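Local structure of probable LacI-family transcriptional regulator (Corynebacterium glutamicum ATCC 13032, 3BIL) at residues I69-P74 with T99-S104. The protein is probably a LacI-family transcription factor that binds regulatory DNA. Sequence-based numbering, arbitrary orientation.
Sequences IGVIVP and TIITNS
Val71 sits between Ile100 and Thr102 and bonds to both: its N donates to Ile100 O (2.8 Å) and its O accepts from Thr102 N. This is the parallel pairing of a beta-alpha-beta crossover, strand 69-73, helix 79-94, strand 99-103, in the periplasmic-binding-protein-like domain. Val73 repeats the pattern, its N on Thr102 O and its O receiving Ser104 N at 2.9 Å, while Ile100 N on Ile69 O (3.1 Å) completes a set of five bonds. The bonds accepted by Ile69 O, Ile100 O and Val71 O run nearly straight out from the carbonyl; toward the C-terminal ends the strands still pair, but Thr102 O takes Val73 N from 24° outside the carbonyl plane. CA-H groups add to several carbonyls, as where Asn103 CA approaches Val73 O. Gly70 and Ile72 turn their backbone polar groups the other way, to Gly125, Ile127 and Val129, whereas strand 99-103 borders the second subunit, whose Gln89 side chain donates to Asn103 O. On the helix 79-94 face, Val71 CG1 meets Thr99 CG2 at 3.6 Å, where Val71 also touches Val85 and Thr99 touches Gln89 of the same chain. On the other face Ile72 and Thr102 run alongside each other in the same direction. Thr102 OG1 touches both CG1 and CG2 of Ile72, and its polar partner is Ser114 OG in helix 108-120. At the end of the pair Asn103 OD1 accepts from Asn105 N; the same OD1 lies 3.1 Å from Pro74 O, a meeting of two acceptors without a bond.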
ATOM      1  N   ILE A  69      -4.737   7.999  20.740  1.00 63.09           N
ATOM      2  CA  ILE A  69      -3.291   7.628  20.742  1.00 61.55           C
ATOM      3  C   ILE A  69      -2.528   8.109  19.481  1.00 60.34           C
ATOM      4  O   ILE A  69      -3.152   8.495  18.495  1.00 60.89           O
ATOM      5  CB  ILE A  69      -3.067   6.092  20.897  1.00 57.38           C
ATOM      6  CG1 ILE A  69      -3.378   5.353  19.589  1.00 54.26           C
ATOM      7  CG2 ILE A  69      -3.887   5.548  22.050  1.00 59.62           C
ATOM      8  CD1 ILE A  69      -2.697   4.016  19.449  1.00 49.90           C
ATOM      9  N   GLY A  70      -1.194   8.080  19.522  1.00 57.67           N
ATOM     10  CA  GLY A  70      -0.363   8.438  18.360  1.00 58.75           C
ATOM     11  C   GLY A  70       0.424   7.251  17.804  1.00 58.67           C
ATOM     12  O   GLY A  70       0.943   6.436  18.575  1.00 59.00           O
ATOM     13  N   VAL A  71       0.492   7.120  16.476  1.00 55.81           N
ATOM     14  CA  VAL A  71       1.381   6.106  15.874  1.00 50.68           C
ATOM     15  C   VAL A  71       2.292   6.674  14.815  1.00 47.28           C
ATOM     16  O   VAL A  71       1.887   7.508  14.000  1.00 45.24           O
ATOM     17  CB  VAL A  71       0.660   4.793  15.439  1.00 48.26           C
ATOM     18  CG1 VAL A  71      -0.786   5.001  15.262  1.00 49.58           C
ATOM     19  CG2 VAL A  71       1.273   4.195  14.202  1.00 49.71           C
ATOM     20  N   ILE A  72       3.540   6.230  14.883  1.00 44.40           N
ATOM     21  CA  ILE A  72       4.598   6.673  13.989  1.00 44.49           C
ATOM     22  C   ILE A  72       5.192   5.488  13.250  1.00 42.11           C
ATOM     23  O   ILE A  72       5.552   4.488  13.862  1.00 40.81           O
ATOM     24  CB  ILE A  72       5.735   7.340  14.751  1.00 44.71           C
ATOM     25  CG1 ILE A  72       5.199   8.508  15.575  1.00 46.21           C
ATOM     26  CG2 ILE A  72       6.816   7.806  13.772  1.00 42.80           C
ATOM     27  CD1 ILE A  72       6.144   8.961  16.682  1.00 48.43           C
ATOM     28  N   VAL A  73       5.320   5.629  11.935  1.00 40.36           N
ATOM     29  CA  VAL A  73       5.709   4.526  11.073  1.00 37.26           C
ATOM     30  C   VAL A  73       6.672   5.042   9.997  1.00 40.70           C
ATOM     31  O   VAL A  73       6.608   6.231   9.642  1.00 44.99           O
ATOM     32  CB  VAL A  73       4.444   3.891  10.525  1.00 37.88           C
ATOM     33  CG1 VAL A  73       4.091   4.414   9.126  1.00 36.19           C
ATOM     34  CG2 VAL A  73       4.560   2.400  10.591  1.00 41.15           C
ATOM     35  N   PRO A  74       7.630   4.209   9.536  1.00 39.82           N
ATOM     36  CA  PRO A  74       8.623   4.753   8.601  1.00 39.10           C
ATOM     37  C   PRO A  74       8.113   5.012   7.193  1.00 41.83           C
ATOM     38  O   PRO A  74       8.733   5.745   6.416  1.00 43.05           O
ATOM     39  CB  PRO A  74       9.670   3.652   8.547  1.00 38.60           C
ATOM     40  CG  PRO A  74       8.948   2.441   8.835  1.00 36.77           C
ATOM     41  CD  PRO A  74       7.938   2.815   9.872  1.00 38.64           C
ATOM     42  N   THR A  99      -6.902   7.584  16.839  1.00 62.99           N
ATOM     43  CA  THR A  99      -5.589   7.322  16.234  1.00 61.17           C
ATOM     44  C   THR A  99      -5.140   8.417  15.256  1.00 59.54           C
ATOM     45  O   THR A  99      -5.791   8.674  14.242  1.00 60.00           O
ATOM     46  CB  THR A  99      -5.582   5.939  15.497  1.00 62.86           C
ATOM     47  OG1 THR A  99      -5.800   4.888  16.442  1.00 64.27           O
ATOM     48  CG2 THR A  99      -4.268   5.686  14.758  1.00 59.70           C
ATOM     49  N   ILE A 100      -4.005   9.027  15.577  1.00 57.22           N
ATOM     50  CA  ILE A 100      -3.289   9.972  14.730  1.00 55.32           C
ATOM     51  C   ILE A 100      -2.016   9.284  14.209  1.00 53.01           C
ATOM     52  O   ILE A 100      -1.215   8.767  14.997  1.00 53.93           O
ATOM     53  CB  ILE A 100      -2.865  11.202  15.566  1.00 56.56           C
ATOM     54  CG1 ILE A 100      -4.015  11.690  16.450  1.00 60.40           C
ATOM     55  CG2 ILE A 100      -2.347  12.317  14.690  1.00 57.61           C
ATOM     56  CD1 ILE A 100      -5.270  12.168  15.701  1.00 62.41           C
ATOM     57  N   ILE A 101      -1.825   9.273  12.896  1.00 48.91           N
ATOM     58  CA  ILE A 101      -0.705   8.549  12.309  1.00 46.15           C
ATOM     59  C   ILE A 101       0.367   9.504  11.868  1.00 44.52           C
ATOM     60  O   ILE A 101       0.064  10.579  11.366  1.00 46.05           O
ATOM     61  CB  ILE A 101      -1.147   7.694  11.066  1.00 48.11           C
ATOM     62  CG1 ILE A 101      -2.299   6.744  11.423  1.00 46.84           C
ATOM     63  CG2 ILE A 101       0.032   6.896  10.476  1.00 45.76           C
ATOM     64  CD1 ILE A 101      -3.579   7.108  10.766  1.00 48.91           C
ATOM     65  N   THR A 102       1.627   9.114  12.026  1.00 45.55           N
ATOM     66  CA  THR A 102       2.699   9.843  11.332  1.00 49.83           C
ATOM     67  C   THR A 102       3.701   8.964  10.573  1.00 47.23           C
ATOM     68  O   THR A 102       3.882   7.787  10.865  1.00 48.97           O
ATOM     69  CB  THR A 102       3.503  10.851  12.231  1.00 53.61           C
ATOM     70  OG1 THR A 102       4.724  10.239  12.682  1.00 57.69           O
ATOM     71  CG2 THR A 102       2.685  11.386  13.422  1.00 54.21           C
ATOM     72  N   ASN A 103       4.392   9.596   9.636  1.00 45.21           N
ATOM     73  CA  ASN A 103       5.210   8.925   8.681  1.00 41.32           C
ATOM     74  C   ASN A 103       6.568   9.586   8.695  1.00 45.04           C
ATOM     75  O   ASN A 103       6.682  10.748   8.345  1.00 47.07           O
ATOM     76  CB  ASN A 103       4.557   9.088   7.324  1.00 38.22           C
ATOM     77  CG  ASN A 103       5.344   8.431   6.213  1.00 42.17           C
ATOM     78  OD1 ASN A 103       6.407   7.853   6.428  1.00 46.01           O
ATOM     79  ND2 ASN A 103       4.812   8.507   5.006  1.00 41.72           N
ATOM     80  N   SER A 104       7.602   8.846   9.091  1.00 47.98           N
ATOM     81  CA  SER A 104       8.941   9.420   9.276  1.00 46.62           C
ATOM     82  C   SER A 104       9.844   9.404   8.050  1.00 50.32           C
ATOM     83  O   SER A 104      10.935   9.985   8.090  1.00 51.48           O
ATOM     84  CB  SER A 104       9.658   8.740  10.437  1.00 50.30           C
ATOM     85  OG  SER A 104      10.153   7.451  10.098  1.00 55.76           O
TER